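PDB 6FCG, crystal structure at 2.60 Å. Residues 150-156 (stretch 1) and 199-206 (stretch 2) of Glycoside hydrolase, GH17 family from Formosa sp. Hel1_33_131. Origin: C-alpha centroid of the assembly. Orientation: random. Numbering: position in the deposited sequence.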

# COMPACT_ATOMS: atom_id res chain seq x y z
N ALA A 150 -17.11 19.15 44.06
CA ALA A 150 -16.36 18.03 44.57
C ALA A 150 -16.33 18.10 46.08
O ALA A 150 -16.51 17.11 46.78
CB ALA A 150 -14.95 18.04 44.00
N VAL A 151 -16.05 19.30 46.57
CA VAL A 151 -15.99 19.57 48.00
C VAL A 151 -17.34 19.27 48.68
O VAL A 151 -17.38 18.58 49.70
CB VAL A 151 -15.53 21.03 48.26
CG1 VAL A 151 -15.81 21.48 49.70
CG2 VAL A 151 -14.05 21.18 47.95
N ALA A 152 -18.41 19.79 48.09
CA ALA A 152 -19.78 19.54 48.57
C ALA A 152 -20.09 18.04 48.68
O ALA A 152 -20.68 17.60 49.68
CB ALA A 152 -20.82 20.23 47.69
N LEU A 153 -19.68 17.27 47.67
CA LEU A 153 -19.88 15.81 47.70
C LEU A 153 -19.03 15.12 48.77
O LEU A 153 -19.52 14.21 49.42
CB LEU A 153 -19.61 15.20 46.34
CG LEU A 153 -20.65 15.61 45.28
CD1 LEU A 153 -20.20 15.10 43.91
CD2 LEU A 153 -22.06 15.13 45.62
N ALA A 154 -17.80 15.56 48.97
CA ALA A 154 -16.96 14.97 50.02
C ALA A 154 -17.56 15.23 51.40
O ALA A 154 -17.40 14.42 52.33
CB ALA A 154 -15.54 15.51 49.93
N GLN A 155 -18.21 16.39 51.53
CA GLN A 155 -18.90 16.79 52.75
C GLN A 155 -20.21 16.04 52.97
O GLN A 155 -20.46 15.61 54.06
CB GLN A 155 -19.16 18.29 52.75
CG GLN A 155 -17.90 19.13 52.93
CD GLN A 155 -18.08 20.62 52.62
OE1 GLN A 155 -19.02 21.02 51.93
NE2 GLN A 155 -17.16 21.43 53.09
N GLU A 156 -21.07 15.91 51.96
CA GLU A 156 -22.32 15.17 52.14
C GLU A 156 -22.05 13.67 52.34
O GLU A 156 -22.85 13.02 53.01
CB GLU A 156 -23.28 15.37 50.96
CG GLU A 156 -24.72 14.87 51.18
CD GLU A 156 -25.67 15.18 49.99
OE1 GLU A 156 -25.28 15.88 49.02
OE2 GLU A 156 -26.83 14.71 50.00
N GLY A 199 -10.63 23.11 58.57
CA GLY A 199 -11.67 22.25 59.14
C GLY A 199 -12.93 22.03 58.31
O GLY A 199 -13.82 21.30 58.76
N ASP A 200 -13.00 22.59 57.10
CA ASP A 200 -14.14 22.36 56.19
C ASP A 200 -14.14 20.96 55.54
O ASP A 200 -15.15 20.52 54.99
CB ASP A 200 -14.21 23.43 55.09
CG ASP A 200 -14.61 24.82 55.61
OD1 ASP A 200 -15.05 24.95 56.77
OD2 ASP A 200 -14.50 25.78 54.82
N LEU A 201 -13.00 20.28 55.56
CA LEU A 201 -12.88 18.90 55.08
C LEU A 201 -12.10 18.13 56.11
O LEU A 201 -11.27 18.72 56.82
CB LEU A 201 -12.11 18.83 53.74
CG LEU A 201 -12.80 19.37 52.49
CD1 LEU A 201 -11.83 19.44 51.33
CD2 LEU A 201 -14.02 18.53 52.12
N SER A 202 -12.36 16.84 56.20
CA SER A 202 -11.67 15.97 57.12
C SER A 202 -10.17 16.04 56.90
O SER A 202 -9.69 16.10 55.79
CB SER A 202 -12.14 14.53 56.96
OG SER A 202 -11.13 13.63 57.36
N LYS A 203 -9.40 15.99 57.97
CA LYS A 203 -7.94 15.96 57.87
C LYS A 203 -7.40 14.67 57.27
O LYS A 203 -6.25 14.65 56.81
CB LYS A 203 -7.29 16.29 59.20
CG LYS A 203 -7.23 17.79 59.39
CD LYS A 203 -6.73 18.16 60.76
CE LYS A 203 -6.72 19.67 60.99
NZ LYS A 203 -6.21 19.87 62.37
N ASP A 204 -8.22 13.61 57.28
CA ASP A 204 -7.85 12.32 56.68
C ASP A 204 -8.20 12.13 55.19
O ASP A 204 -7.86 11.09 54.60
CB ASP A 204 -8.50 11.20 57.48
CG ASP A 204 -7.94 11.08 58.89
OD1 ASP A 204 -6.70 11.08 59.05
OD2 ASP A 204 -8.75 10.94 59.84
N LEU A 205 -8.86 13.12 54.60
CA LEU A 205 -9.18 13.15 53.18
C LEU A 205 -7.93 13.40 52.39
O LEU A 205 -7.21 14.36 52.67
CB LEU A 205 -10.19 14.26 52.87
CG LEU A 205 -10.65 14.40 51.43
CD1 LEU A 205 -11.60 13.29 51.04
CD2 LEU A 205 -11.32 15.73 51.21
N TRP A 206 -7.62 12.52 51.46
CA TRP A 206 -6.38 12.63 50.71
C TRP A 206 -6.61 13.36 49.40
O TRP A 206 -7.62 13.15 48.74
CB TRP A 206 -5.76 11.23 50.52
CG TRP A 206 -4.78 10.86 51.61
CD1 TRP A 206 -4.66 11.45 52.83
CD2 TRP A 206 -3.80 9.81 51.57
NE1 TRP A 206 -3.67 10.84 53.55
CE2 TRP A 206 -3.14 9.82 52.82
CE3 TRP A 206 -3.43 8.86 50.62
CZ2 TRP A 206 -2.12 8.95 53.13
CZ3 TRP A 206 -2.42 7.97 50.93
CH2 TRP A 206 -1.77 8.02 52.18

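A helix meets an irregular segment of the same chain in a small contact that buries 208 Å² in all, counting both sides. Residues 150-156 continue a helix that begins earlier; their backbone hydrogen bonds run from Ala154 N to Ala150 O (3.0 Å), Gln155 N to Val151 O (3.0 Å) and Glu156 N to Ala152 O (2.9 Å). The second stretch begins where the chain leaves another helix, at Gly199, which itself makes no contact with stretch 1; its positive phi of 93° belongs to a Schellman motif, and a side chain here would be jammed against the carbonyl O of the preceding residue. The backbones come nearest at Gln155 and Leu201, with their CA atoms 6.8 Å apart.

Ala150 makes no contact. One residue on, Val151 (chi1 t) offers both backbone and side chain to Leu201: its O lies 4.1 Å from Leu201 CD2, and its CG1 lies 4.2 Å from the same methyl. These are van der Waals distances, and the carbonyl's hydrogen bond goes to Gln155 N within the helix. Ala152 points away and Leu153 is out of reach, as expected where successive helix residues face different directions.

Ala154, three residues and not quite one turn after Val151, points toward the second stretch. Its small CB sits 4.0 Å from Leu201 CD2 and 4.4 Å from Leu205 CD2, joining two leucines in one apolar patch. Leu201 is the centre of this patch and the residue most covered by the helix: its CA-to-CB bond runs sideways, but its m,t side chain brings CD2 to Val151, Ala154 and Gln155. Leu205, adopting t,p, adds a lighter contact at the end of a type I turn from Ser202. The turn is closed by a weak hydrogen bond from Leu205 N to Ser202 O (3.3 Å), while Ser202 OG accepts a hydrogen bond from Asp204 N (2.9 Å). Lys203 and Asp204, at the middle of the turn, stay clear of the helix.

Gln155 combines apolar and polar contacts. Its CG packs 4.0 Å from Leu201 CD2; with chi1 m and chi2 t, the side chain runs sideways at CA-to-CB, but its end comes nearer, bringing the amide to the backbone of Asp200. There NE2 donates to Asp200 O at 2.9 Å with a nearly linear angle of 169°, the one hydrogen bond between the stretches. Because the acceptor is a main-chain carbonyl, the bond ties the helix directly to the loop backbone; the Asp200 carboxylate takes no part. Glu156 lies out of reach, and the contact ends with Gln155.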